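Local atomic coordinates of toxin FitB (Neisseria gonorrhoeae, PDB entry 2H1C), a protein that acts as the toxin of a type II toxin-antitoxin system, a PIN-domain protein that pairs with the antitoxin FitA in a promoter-binding complex and influences how fast the bacterium crosses epithelial cells. Residues M1-I9 with T110-R121. Numbering follows the deposited sequence.
Sequences MILLDTNVI and TAKQHSLTVATR. With SO4 (sulfate ion), chain D.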
loop_
_atom_site.group_PDB
_atom_site.type_symbol
_atom_site.label_atom_id
_atom_site.label_comp_id
_atom_site.label_asym_id
_atom_site.label_seq_id
_atom_site.Cartn_x
_atom_site.Cartn_y
_atom_site.Cartn_z
ATOM N N MET A 1 -13.875 -9.395 -14.880
ATOM C CA MET A 1 -13.734 -9.509 -13.393
ATOM C C MET A 1 -13.608 -8.060 -12.921
ATOM O O MET A 1 -13.084 -7.217 -13.655
ATOM C CB MET A 1 -12.462 -10.286 -13.015
ATOM C CG MET A 1 -12.338 -11.717 -13.550
ATOM S SD MET A 1 -13.184 -12.974 -12.565
ATOM C CE MET A 1 -14.621 -13.200 -13.575
ATOM N N ILE A 2 -14.079 -7.781 -11.708
ATOM C CA ILE A 2 -14.078 -6.430 -11.155
ATOM C C ILE A 2 -13.300 -6.264 -9.848
ATOM O O ILE A 2 -13.309 -7.154 -9.000
ATOM C CB ILE A 2 -15.542 -5.963 -10.890
ATOM C CG1 ILE A 2 -16.252 -5.664 -12.215
ATOM C CG2 ILE A 2 -15.563 -4.713 -9.997
ATOM C CD1 ILE A 2 -15.679 -4.481 -12.963
ATOM N N LEU A 3 -12.627 -5.121 -9.716
ATOM C CA LEU A 3 -11.906 -4.749 -8.497
ATOM C C LEU A 3 -12.653 -3.503 -8.021
ATOM O O LEU A 3 -12.610 -2.460 -8.681
ATOM C CB LEU A 3 -10.440 -4.381 -8.779
ATOM C CG LEU A 3 -9.617 -4.110 -7.494
ATOM C CD1 LEU A 3 -9.508 -5.402 -6.672
ATOM C CD2 LEU A 3 -8.223 -3.593 -7.858
ATOM N N LEU A 4 -13.365 -3.597 -6.903
ATOM C CA LEU A 4 -14.130 -2.444 -6.411
ATOM C C LEU A 4 -13.255 -1.468 -5.636
ATOM O O LEU A 4 -12.597 -1.872 -4.686
ATOM C CB LEU A 4 -15.243 -2.897 -5.472
ATOM C CG LEU A 4 -16.379 -3.794 -5.950
ATOM C CD1 LEU A 4 -17.303 -4.055 -4.759
ATOM C CD2 LEU A 4 -17.130 -3.128 -7.101
ATOM N N ASP A 5 -13.278 -0.194 -6.028
ATOM C CA ASP A 5 -12.499 0.871 -5.375
ATOM C C ASP A 5 -13.305 1.274 -4.136
ATOM O O ASP A 5 -14.510 1.028 -4.062
ATOM C CB ASP A 5 -12.355 2.057 -6.358
ATOM C CG ASP A 5 -11.259 3.066 -5.965
ATOM O OD1 ASP A 5 -10.336 2.722 -5.197
ATOM O OD2 ASP A 5 -11.316 4.221 -6.463
ATOM N N THR A 6 -12.657 1.917 -3.173
ATOM C CA THR A 6 -13.331 2.311 -1.942
ATOM C C THR A 6 -14.606 3.138 -2.105
ATOM O O THR A 6 -15.583 2.924 -1.388
ATOM C CB THR A 6 -12.368 3.100 -1.041
ATOM O OG1 THR A 6 -11.196 2.313 -0.824
ATOM C CG2 THR A 6 -13.014 3.426 0.287
ATOM N N ASN A 7 -14.603 4.082 -3.042
ATOM C CA ASN A 7 -15.766 4.946 -3.201
ATOM C C ASN A 7 -17.010 4.231 -3.714
ATOM O O ASN A 7 -18.122 4.728 -3.538
ATOM C CB ASN A 7 -15.418 6.136 -4.103
ATOM C CG ASN A 7 -14.997 5.709 -5.500
ATOM O OD1 ASN A 7 -15.784 5.138 -6.255
ATOM N ND2 ASN A 7 -13.746 5.983 -5.846
ATOM N N VAL A 8 -16.832 3.066 -4.327
ATOM C CA VAL A 8 -17.969 2.311 -4.843
ATOM C C VAL A 8 -18.554 1.414 -3.753
ATOM O O VAL A 8 -19.755 1.441 -3.505
ATOM C CB VAL A 8 -17.549 1.482 -6.081
ATOM C CG1 VAL A 8 -18.675 0.546 -6.504
ATOM C CG2 VAL A 8 -17.203 2.429 -7.223
ATOM N N ILE A 9 -17.718 0.645 -3.067
ATOM C CA ILE A 9 -18.250 -0.215 -2.029
ATOM C C ILE A 9 -18.829 0.617 -0.878
ATOM O O ILE A 9 -19.737 0.167 -0.189
ATOM C CB ILE A 9 -17.172 -1.233 -1.520
ATOM C CG1 ILE A 9 -17.808 -2.191 -0.503
ATOM C CG2 ILE A 9 -15.974 -0.498 -0.943
ATOM C CD1 ILE A 9 -16.883 -3.278 -0.020
ATOM N N THR A 110 -2.833 -3.486 -8.796
ATOM C CA THR A 110 -3.451 -4.742 -8.377
ATOM C C THR A 110 -4.387 -5.227 -9.482
ATOM O O THR A 110 -4.358 -6.392 -9.868
ATOM C CB THR A 110 -4.248 -4.564 -7.054
ATOM O OG1 THR A 110 -3.349 -4.163 -6.005
ATOM C CG2 THR A 110 -4.947 -5.879 -6.662
ATOM N N ALA A 111 -5.188 -4.311 -10.026
ATOM C CA ALA A 111 -6.121 -4.661 -11.090
ATOM C C ALA A 111 -5.393 -5.139 -12.348
ATOM O O ALA A 111 -5.767 -6.147 -12.944
ATOM C CB ALA A 111 -7.007 -3.460 -11.419
ATOM N N LYS A 112 -4.343 -4.431 -12.750
ATOM C CA LYS A 112 -3.607 -4.825 -13.950
ATOM C C LYS A 112 -2.973 -6.200 -13.769
ATOM O O LYS A 112 -3.012 -7.037 -14.677
ATOM C CB LYS A 112 -2.530 -3.781 -14.284
ATOM C CG LYS A 112 -1.643 -4.162 -15.465
ATOM C CD LYS A 112 -0.820 -2.985 -15.981
ATOM C CE LYS A 112 -1.681 -2.001 -16.761
ATOM N NZ LYS A 112 -0.882 -0.921 -17.428
ATOM N N GLN A 113 -2.399 -6.436 -12.591
ATOM C CA GLN A 113 -1.751 -7.708 -12.291
ATOM C C GLN A 113 -2.719 -8.886 -12.390
ATOM O O GLN A 113 -2.332 -9.977 -12.823
ATOM C CB GLN A 113 -1.138 -7.641 -10.891
ATOM C CG GLN A 113 0.015 -8.590 -10.655
ATOM C CD GLN A 113 -0.441 -9.984 -10.348
ATOM O OE1 GLN A 113 -1.332 -10.180 -9.523
ATOM N NE2 GLN A 113 0.177 -10.970 -10.992
ATOM N N HIS A 114 -3.981 -8.656 -12.017
ATOM C CA HIS A 114 -5.007 -9.704 -12.036
ATOM C C HIS A 114 -6.006 -9.618 -13.186
ATOM O O HIS A 114 -7.006 -10.341 -13.193
ATOM C CB HIS A 114 -5.777 -9.679 -10.713
ATOM C CG HIS A 114 -4.948 -10.058 -9.533
ATOM N ND1 HIS A 114 -4.631 -11.369 -9.237
ATOM C CD2 HIS A 114 -4.337 -9.305 -8.586
ATOM C CE1 HIS A 114 -3.866 -11.406 -8.164
ATOM N NE2 HIS A 114 -3.670 -10.163 -7.748
ATOM N N SER A 115 -5.743 -8.724 -14.135
ATOM C CA SER A 115 -6.603 -8.539 -15.302
ATOM C C SER A 115 -8.022 -8.144 -14.929
ATOM O O SER A 115 -8.988 -8.652 -15.496
ATOM C CB SER A 115 -6.641 -9.822 -16.136
ATOM O OG SER A 115 -5.353 -10.134 -16.618
ATOM N N LEU A 116 -8.149 -7.223 -13.979
ATOM C CA LEU A 116 -9.460 -6.779 -13.530
ATOM C C LEU A 116 -9.802 -5.380 -14.000
ATOM O O LEU A 116 -8.914 -4.580 -14.275
ATOM C CB LEU A 116 -9.498 -6.759 -12.005
ATOM C CG LEU A 116 -8.982 -8.056 -11.378
ATOM C CD1 LEU A 116 -8.911 -7.884 -9.852
ATOM C CD2 LEU A 116 -9.918 -9.190 -11.729
ATOM N N THR A 117 -11.100 -5.097 -14.063
ATOM C CA THR A 117 -11.585 -3.765 -14.410
ATOM C C THR A 117 -11.862 -3.082 -13.075
ATOM O O THR A 117 -12.516 -3.660 -12.207
ATOM C CB THR A 117 -12.914 -3.806 -15.164
ATOM O OG1 THR A 117 -12.734 -4.456 -16.421
ATOM C CG2 THR A 117 -13.427 -2.392 -15.396
ATOM N N VAL A 118 -11.363 -1.861 -12.907
ATOM C CA VAL A 118 -11.579 -1.118 -11.675
ATOM C C VAL A 118 -12.918 -0.386 -11.708
ATOM O O VAL A 118 -13.226 0.302 -12.687
ATOM C CB VAL A 118 -10.472 -0.052 -11.453
ATOM C CG1 VAL A 118 -10.791 0.773 -10.191
ATOM C CG2 VAL A 118 -9.108 -0.732 -11.297
ATOM N N ALA A 119 -13.729 -0.563 -10.668
ATOM C CA ALA A 119 -15.010 0.135 -10.576
ATOM C C ALA A 119 -14.721 1.308 -9.633
ATOM O O ALA A 119 -14.336 1.096 -8.472
ATOM C CB ALA A 119 -16.078 -0.781 -9.969
ATOM N N THR A 120 -14.913 2.534 -10.119
ATOM C CA THR A 120 -14.624 3.724 -9.311
ATOM C C THR A 120 -15.323 4.966 -9.840
ATOM O O THR A 120 -15.635 5.044 -11.021
ATOM C CB THR A 120 -13.123 4.030 -9.314
ATOM O OG1 THR A 120 -12.872 5.216 -8.549
ATOM C CG2 THR A 120 -12.633 4.240 -10.739
ATOM N N ARG A 121 -15.561 5.930 -8.956
ATOM C CA ARG A 121 -16.208 7.177 -9.359
ATOM C C ARG A 121 -15.186 8.104 -10.025
ATOM O O ARG A 121 -15.527 8.889 -10.913
ATOM C CB ARG A 121 -16.800 7.875 -8.138
ATOM C CG ARG A 121 -17.699 9.058 -8.498
ATOM C CD ARG A 121 -18.344 9.661 -7.264
ATOM N NE ARG A 121 -19.455 10.542 -7.622
ATOM C CZ ARG A 121 -20.233 11.157 -6.736
ATOM N NH1 ARG A 121 -20.020 10.989 -5.438
ATOM N NH2 ARG A 121 -21.228 11.932 -7.147
HETATM S S SO4 D . -22.665 13.332 -4.024
HETATM O O1 SO4 D . -22.235 13.799 -2.775
HETATM O O2 SO4 D . -21.947 13.961 -5.153
HETATM O O3 SO4 D . -24.018 13.610 -4.312
HETATM O O4 SO4 D . -22.299 11.976 -4.190
#
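Strands 2-4 and 117-119 run parallel at the centre of the PIN-domain sheet, and at their C-terminal ends they carry Asp5, a predicted magnesium ligand, against Thr120. Four backbone bonds join them: Thr117 N to Met1 O, Leu3 N to Thr117 O (2.9 Å), Ala119 N to Leu3 O and Asp5 N to Ala119 O (3.0 Å). Strand 33-36 continues the sheet beyond 2-4. On one face the methyl of Ala119 meets Leu4 CD2 (3.9 Å) and also Ile2 CG2, while Ile2 CD1 leans over Thr117 CB. On the other, Leu3 has CG anti to its N (chi1 -175°), which carries CD2 to Ala111 CB (3.8 Å) on helix 102-114; its CB rests on CD1 of Leu116, whose N completes the Schellman motif around Ser115 by bonding to Ala111 O. Past the strands, Thr120 OG1 lies alongside the Asp5 carboxylate and donates to the anti lone pair of OD2 (2.8 Å). The same hydroxyl accepts from Asp122 N. Asn7 reaches back from the first helical turn, its OD1 taking Arg121 N (2.8 Å) from 35° off the carbonyl plane. Arg121 itself extends outward, where NH1 and NH2 bond a sulfate, probably from the crystallisation liquor, that Arg14 also binds. The Thr120 bond helps hold the carboxylate's rotation, consistent with a second-shell residue positioning Asp5, beside Asp104, at the predicted magnesium site.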